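Local coordinates for protein 47 KDA membrane antigen (Treponema pallidum, PDB 1O75) that binds penicillin and shows zinc-stimulated carboxypeptidase activity on synthetic depsipeptides, as a membrane lipoprotein that may limit peptidoglycan cross-linking, at the 2,3-di-O-sulfo-alpha-D-glucopyranose site. Coordinates in Å, arbitrary orientation; residue numbers count along the deposited sequence, not the author numbering. Chains: chain A/B, 47 KDA membrane antigen.

The 2,3-di-O-sulfo-alpha-D-glucopyranose site. Residues chain A 221, 287, 289-291, 293; chain B 88, 234, 287, 289-291, 293. With PDX (2,3-di-O-sulfo-alpha-D-glucopyranose), chain C; PDX (2,3-di-O-sulfo-alpha-D-glucopyranose), chain D.
A cleft between the two protein copies, lined by the same 287–293 stretch of each chain, holds two sulfated glucose units linked through O6 of PDX chain C to C1 of PDX chain D. Each chain's amides hold its own sugar, but the loops meet opposite sulfates. A:Arg290 N points almost straight (178° at H) at 2-sulfate oxygen O3S of PDX chain C, 3.0 Å away. B:Arg290 N reaches 3-sulfate oxygen O2X of PDX chain D at 2.9 Å. A:Val291 N adds a more bent bond to O3X of chain C's 3-sulfate, at 3.2 Å. A:Gly289 CA lies against that 3-sulfate, B:Gly289 CA against the 2-sulfate of PDX chain D. With CG anti to the backbone N (chi1 169°) and a bend at chi3, B:Arg293 brings NH2 to O3S of this 2-sulfate at 2.8 Å, a salt bridge close to the guanidinium plane; water 3 bridges the same pair. B:Arg88 NH1 makes a salt bridge and hydrogen bond to 3-sulfate oxygen O1X of PDX chain D at 3.1 Å, tilted 22° from the guanidinium plane, while O4 of that sugar sits over one guanidinium face. The phenol of A:Tyr221 steadies this arginine, its OH in the guanidinium plane 3.2 Å from B:Arg88 NE. Both valines touch one sugar: B:Val291 CG2 packs 3.7 Å from C2 of PDX chain C, A:Val291 CG2 against its C4. The non-lipidated construct is monomeric in solution but crystallises as a homodimer, so this glycan, possibly a crystallisation additive, may simply bridge two copies through their anion-binding loops.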
ATOM      1  N   TYR A 221       1.412  10.823   1.973  1.00 51.50           N
ATOM      2  CA  TYR A 221       0.427   9.802   2.319  1.00 54.14           C
ATOM      3  C   TYR A 221      -0.469  10.331   3.421  1.00 53.37           C
ATOM      4  O   TYR A 221       0.022  10.739   4.470  1.00 51.25           O
ATOM      5  CB  TYR A 221       1.087   8.518   2.853  1.00 57.18           C
ATOM      6  CG  TYR A 221       1.876   7.712   1.854  1.00 62.16           C
ATOM      7  CD1 TYR A 221       1.352   7.418   0.588  1.00 63.96           C
ATOM      8  CD2 TYR A 221       3.126   7.179   2.195  1.00 62.61           C
ATOM      9  CE1 TYR A 221       2.053   6.610  -0.316  1.00 65.55           C
ATOM     10  CE2 TYR A 221       3.833   6.372   1.303  1.00 65.60           C
ATOM     11  CZ  TYR A 221       3.292   6.090   0.048  1.00 66.34           C
ATOM     12  OH  TYR A 221       3.989   5.299  -0.841  1.00 68.87           O
ATOM     13  N   LYS A 287       0.883  -0.390  11.691  1.00 32.21           N
ATOM     14  CA  LYS A 287       0.113  -1.595  11.389  1.00 34.21           C
ATOM     15  C   LYS A 287       1.016  -2.800  11.558  1.00 34.27           C
ATOM     16  O   LYS A 287       2.239  -2.671  11.574  1.00 33.47           O
ATOM     17  CB  LYS A 287      -0.397  -1.550   9.952  1.00 36.21           C
ATOM     18  CG  LYS A 287      -1.270  -0.336   9.594  1.00 44.36           C
ATOM     19  CD  LYS A 287      -2.614  -0.310  10.319  1.00 48.77           C
ATOM     20  CE  LYS A 287      -3.527   0.789   9.725  1.00 54.46           C
ATOM     21  NZ  LYS A 287      -4.825   1.031  10.457  1.00 56.38           N
ATOM     22  N   GLY A 289       1.306  -5.154   9.454  1.00 32.20           N
ATOM     23  CA  GLY A 289       1.700  -5.633   8.149  1.00 33.39           C
ATOM     24  C   GLY A 289       3.191  -5.558   7.869  1.00 34.80           C
ATOM     25  O   GLY A 289       3.996  -5.210   8.741  1.00 33.03           O
ATOM     26  N   ARG A 290       3.550  -5.885   6.634  1.00 35.83           N
ATOM     27  CA  ARG A 290       4.944  -5.907   6.214  1.00 35.98           C
ATOM     28  C   ARG A 290       5.637  -4.578   5.857  1.00 35.96           C
ATOM     29  O   ARG A 290       6.861  -4.536   5.754  1.00 37.71           O
ATOM     30  CB  ARG A 290       5.085  -6.931   5.076  1.00 39.84           C
ATOM     31  CG  ARG A 290       5.143  -8.360   5.615  1.00 42.38           C
ATOM     32  CD  ARG A 290       5.027  -9.443   4.553  1.00 47.29           C
ATOM     33  NE  ARG A 290       3.633  -9.801   4.289  1.00 49.36           N
ATOM     34  CZ  ARG A 290       3.262 -10.964   3.759  1.00 51.49           C
ATOM     35  NH1 ARG A 290       4.190 -11.864   3.445  1.00 50.72           N
ATOM     36  NH2 ARG A 290       1.975 -11.230   3.542  1.00 49.14           N
ATOM     37  N   VAL A 291       4.893  -3.494   5.667  1.00 34.32           N
ATOM     38  CA  VAL A 291       5.546  -2.226   5.346  1.00 33.02           C
ATOM     39  C   VAL A 291       6.096  -1.628   6.650  1.00 33.98           C
ATOM     40  O   VAL A 291       5.343  -1.382   7.582  1.00 32.69           O
ATOM     41  CB  VAL A 291       4.560  -1.240   4.693  1.00 35.11           C
ATOM     42  CG1 VAL A 291       5.305  -0.008   4.186  1.00 32.31           C
ATOM     43  CG2 VAL A 291       3.855  -1.917   3.527  1.00 37.53           C
ATOM     44  N   ARG A 293       6.596   1.052   8.370  1.00 33.07           N
ATOM     45  CA  ARG A 293       6.288   2.459   8.486  1.00 33.45           C
ATOM     46  C   ARG A 293       5.615   2.859   9.782  1.00 33.15           C
ATOM     47  O   ARG A 293       4.821   2.106  10.356  1.00 32.42           O
ATOM     48  CB  ARG A 293       5.387   2.882   7.327  1.00 35.25           C
ATOM     49  CG  ARG A 293       4.687   4.214   7.540  1.00 40.73           C
ATOM     50  CD  ARG A 293       3.967   4.661   6.268  1.00 46.99           C
ATOM     51  NE  ARG A 293       2.948   3.705   5.865  1.00 53.53           N
ATOM     52  CZ  ARG A 293       2.612   3.436   4.604  1.00 58.90           C
ATOM     53  NH1 ARG A 293       3.212   4.053   3.586  1.00 60.14           N
ATOM     54  NH2 ARG A 293       1.673   2.526   4.362  1.00 61.72           N
TER
ATOM     55  N   ARG B  88       6.240   9.102  -0.606  1.00 35.30           N
ATOM     56  CA  ARG B  88       6.948   8.365   0.420  1.00 38.01           C
ATOM     57  C   ARG B  88       8.285   9.005   0.777  1.00 35.59           C
ATOM     58  O   ARG B  88       8.985   8.527   1.666  1.00 35.34           O
ATOM     59  CB  ARG B  88       7.174   6.927  -0.054  1.00 41.95           C
ATOM     60  CG  ARG B  88       7.790   6.014   0.991  1.00 48.11           C
ATOM     61  CD  ARG B  88       8.031   4.611   0.416  1.00 54.84           C
ATOM     62  NE  ARG B  88       6.858   4.100  -0.293  1.00 58.74           N
ATOM     63  CZ  ARG B  88       6.792   2.899  -0.861  1.00 60.89           C
ATOM     64  NH1 ARG B  88       7.831   2.074  -0.799  1.00 61.47           N
ATOM     65  NH2 ARG B  88       5.699   2.532  -1.519  1.00 60.75           N
ATOM     66  N   MET B 234      -2.994 -13.130  -2.767  1.00 29.19           N
ATOM     67  CA  MET B 234      -1.909 -12.967  -1.797  1.00 30.26           C
ATOM     68  C   MET B 234      -1.249 -14.339  -1.706  1.00 28.38           C
ATOM     69  O   MET B 234      -1.937 -15.361  -1.627  1.00 29.96           O
ATOM     70  CB  MET B 234      -2.454 -12.540  -0.441  1.00 32.19           C
ATOM     71  CG  MET B 234      -3.015 -11.122  -0.441  1.00 41.33           C
ATOM     72  SD  MET B 234      -1.691  -9.905  -0.354  1.00 46.92           S
ATOM     73  CE  MET B 234      -1.219 -10.122   1.416  1.00 47.71           C
ATOM     74  N   LYS B 287       3.932  -5.556  -8.060  1.00 27.50           N
ATOM     75  CA  LYS B 287       4.925  -4.529  -7.706  1.00 30.10           C
ATOM     76  C   LYS B 287       6.127  -5.224  -7.061  1.00 30.86           C
ATOM     77  O   LYS B 287       6.079  -6.419  -6.759  1.00 30.28           O
ATOM     78  CB  LYS B 287       4.355  -3.547  -6.683  1.00 31.59           C
ATOM     79  CG  LYS B 287       2.989  -3.001  -7.013  1.00 40.09           C
ATOM     80  CD  LYS B 287       3.027  -2.003  -8.140  1.00 44.74           C
ATOM     81  CE  LYS B 287       1.625  -1.438  -8.382  1.00 51.54           C
ATOM     82  NZ  LYS B 287       1.474  -0.780  -9.718  1.00 55.30           N
ATOM     83  N   GLY B 289       7.344  -4.333  -4.149  1.00 31.38           N
ATOM     84  CA  GLY B 289       7.265  -4.054  -2.736  1.00 32.15           C
ATOM     85  C   GLY B 289       7.243  -5.311  -1.876  1.00 33.50           C
ATOM     86  O   GLY B 289       7.485  -6.419  -2.353  1.00 31.89           O
ATOM     87  N   ARG B 290       6.938  -5.132  -0.596  1.00 33.68           N
ATOM     88  CA  ARG B 290       6.929  -6.235   0.349  1.00 34.75           C
ATOM     89  C   ARG B 290       5.666  -7.093   0.397  1.00 35.11           C
ATOM     90  O   ARG B 290       5.702  -8.184   0.953  1.00 37.00           O
ATOM     91  CB  ARG B 290       7.221  -5.685   1.741  1.00 39.04           C
ATOM     92  CG  ARG B 290       8.611  -5.060   1.859  1.00 43.62           C
ATOM     93  CD  ARG B 290       8.590  -3.983   2.896  1.00 50.48           C
ATOM     94  NE  ARG B 290       9.929  -3.611   3.338  1.00 54.34           N
ATOM     95  CZ  ARG B 290      10.775  -4.449   3.930  1.00 55.34           C
ATOM     96  NH1 ARG B 290      10.426  -5.719   4.142  1.00 54.00           N
ATOM     97  NH2 ARG B 290      11.953  -4.005   4.340  1.00 56.11           N
ATOM     98  N   VAL B 291       4.566  -6.622  -0.177  1.00 30.95           N
ATOM     99  CA  VAL B 291       3.319  -7.382  -0.156  1.00 31.07           C
ATOM    100  C   VAL B 291       3.348  -8.417  -1.284  1.00 30.86           C
ATOM    101  O   VAL B 291       3.392  -8.064  -2.458  1.00 30.48           O
ATOM    102  CB  VAL B 291       2.117  -6.446  -0.319  1.00 31.73           C
ATOM    103  CG1 VAL B 291       0.811  -7.231  -0.179  1.00 30.60           C
ATOM    104  CG2 VAL B 291       2.185  -5.355   0.737  1.00 34.08           C
ATOM    105  N   ARG B 293       1.715 -10.010  -3.472  1.00 33.14           N
ATOM    106  CA  ARG B 293       0.454 -10.014  -4.189  1.00 33.20           C
ATOM    107  C   ARG B 293       0.606 -10.004  -5.707  1.00 32.47           C
ATOM    108  O   ARG B 293       1.515  -9.370  -6.247  1.00 31.51           O
ATOM    109  CB  ARG B 293      -0.342  -8.780  -3.737  1.00 36.14           C
ATOM    110  CG  ARG B 293      -1.584  -8.428  -4.537  1.00 40.67           C
ATOM    111  CD  ARG B 293      -2.261  -7.201  -3.912  1.00 46.65           C
ATOM    112  NE  ARG B 293      -1.308  -6.097  -3.811  1.00 51.39           N
ATOM    113  CZ  ARG B 293      -1.218  -5.235  -2.798  1.00 51.96           C
ATOM    114  NH1 ARG B 293      -2.032  -5.317  -1.752  1.00 52.32           N
ATOM    115  NH2 ARG B 293      -0.285  -4.292  -2.833  1.00 52.76           N
TER
HETATM  116  C1  PDX C   1      -1.221  -4.594   2.099  1.00 57.10           C
HETATM  117  C2  PDX C   1      -0.271  -4.526   3.319  1.00 56.12           C
HETATM  118  C3  PDX C   1      -0.171  -3.077   3.834  1.00 55.55           C
HETATM  119  C4  PDX C   1       0.226  -2.094   2.705  1.00 55.10           C
HETATM  120  C5  PDX C   1      -0.677  -2.286   1.478  1.00 54.68           C
HETATM  121  C6  PDX C   1      -0.156  -1.535   0.289  1.00 54.17           C
HETATM  122  O1  PDX C   1      -2.516  -4.180   2.513  1.00 54.76           O
HETATM  123  O2  PDX C   1      -0.755  -5.365   4.390  1.00 54.70           O
HETATM  124  O3  PDX C   1       0.843  -3.007   4.874  1.00 55.44           O
HETATM  125  O4  PDX C   1       0.312  -0.749   3.238  1.00 52.86           O
HETATM  126  O5  PDX C   1      -0.718  -3.702   1.061  1.00 54.04           O
HETATM  127  O6  PDX C   1       1.284  -1.709   0.154  1.00 52.12           O
HETATM  128  O1S PDX C   1      -0.544  -7.323   5.666  1.00 56.26           O
HETATM  129  O2S PDX C   1      -0.293  -7.534   3.252  1.00 55.39           O
HETATM  130  O3S PDX C   1       1.414  -6.549   4.606  1.00 54.60           O
HETATM  131  O1X PDX C   1       0.416  -1.100   6.040  1.00 54.42           O
HETATM  132  O2X PDX C   1      -0.276  -3.205   6.974  1.00 56.37           O
HETATM  133  O3X PDX C   1       2.045  -2.691   6.883  1.00 56.83           O
HETATM  134  S   PDX C   1      -0.040  -6.668   4.605  1.00 57.27           S
HETATM  135  S'  PDX C   1       0.729  -2.546   6.298  1.00 58.41           S
HETATM  136  C1  PDX D   2       1.720  -0.980  -0.981  1.00 55.27           C
HETATM  137  C2  PDX D   2       3.180  -1.163  -1.365  1.00 55.15           C
HETATM  138  C3  PDX D   2       4.088  -0.533  -0.316  1.00 56.56           C
HETATM  139  C4  PDX D   2       3.734   0.930  -0.036  1.00 57.17           C
HETATM  140  C5  PDX D   2       2.268   1.022   0.337  1.00 56.51           C
HETATM  141  C6  PDX D   2       1.787   2.415   0.563  1.00 56.56           C
HETATM  142  O2  PDX D   2       3.418  -2.582  -1.481  1.00 54.42           O
HETATM  143  O3  PDX D   2       5.436  -0.582  -0.802  1.00 57.36           O
HETATM  144  O4  PDX D   2       4.598   1.506   0.978  1.00 56.59           O
HETATM  145  O5  PDX D   2       1.418   0.424  -0.720  1.00 54.60           O
HETATM  146  O6  PDX D   2       0.632   2.678  -0.268  1.00 57.89           O
HETATM  147  O1S PDX D   2       4.287  -4.354  -2.694  1.00 55.36           O
HETATM  148  O2S PDX D   2       4.448  -2.192  -3.688  1.00 54.94           O
HETATM  149  O3S PDX D   2       2.251  -3.266  -3.495  1.00 53.42           O
HETATM  150  O1X PDX D   2       7.683  -1.039  -0.916  1.00 60.48           O
HETATM  151  O2X PDX D   2       6.187  -2.448   0.295  1.00 60.02           O
HETATM  152  O3X PDX D   2       6.789  -0.310   1.197  1.00 58.88           O
HETATM  153  S   PDX D   2       3.712  -3.147  -2.809  1.00 57.18           S
HETATM  154  S'  PDX D   2       6.553  -1.170   0.010  1.00 60.27           S
HETATM  155  O   HOH W   1       3.327  -2.391   8.875  1.00 37.09           O
HETATM  156  O   HOH W   2       1.623   1.319   7.594  1.00 46.62           O
HETATM  157  O   HOH W   3       0.775  -5.162  -5.378  1.00 53.83           O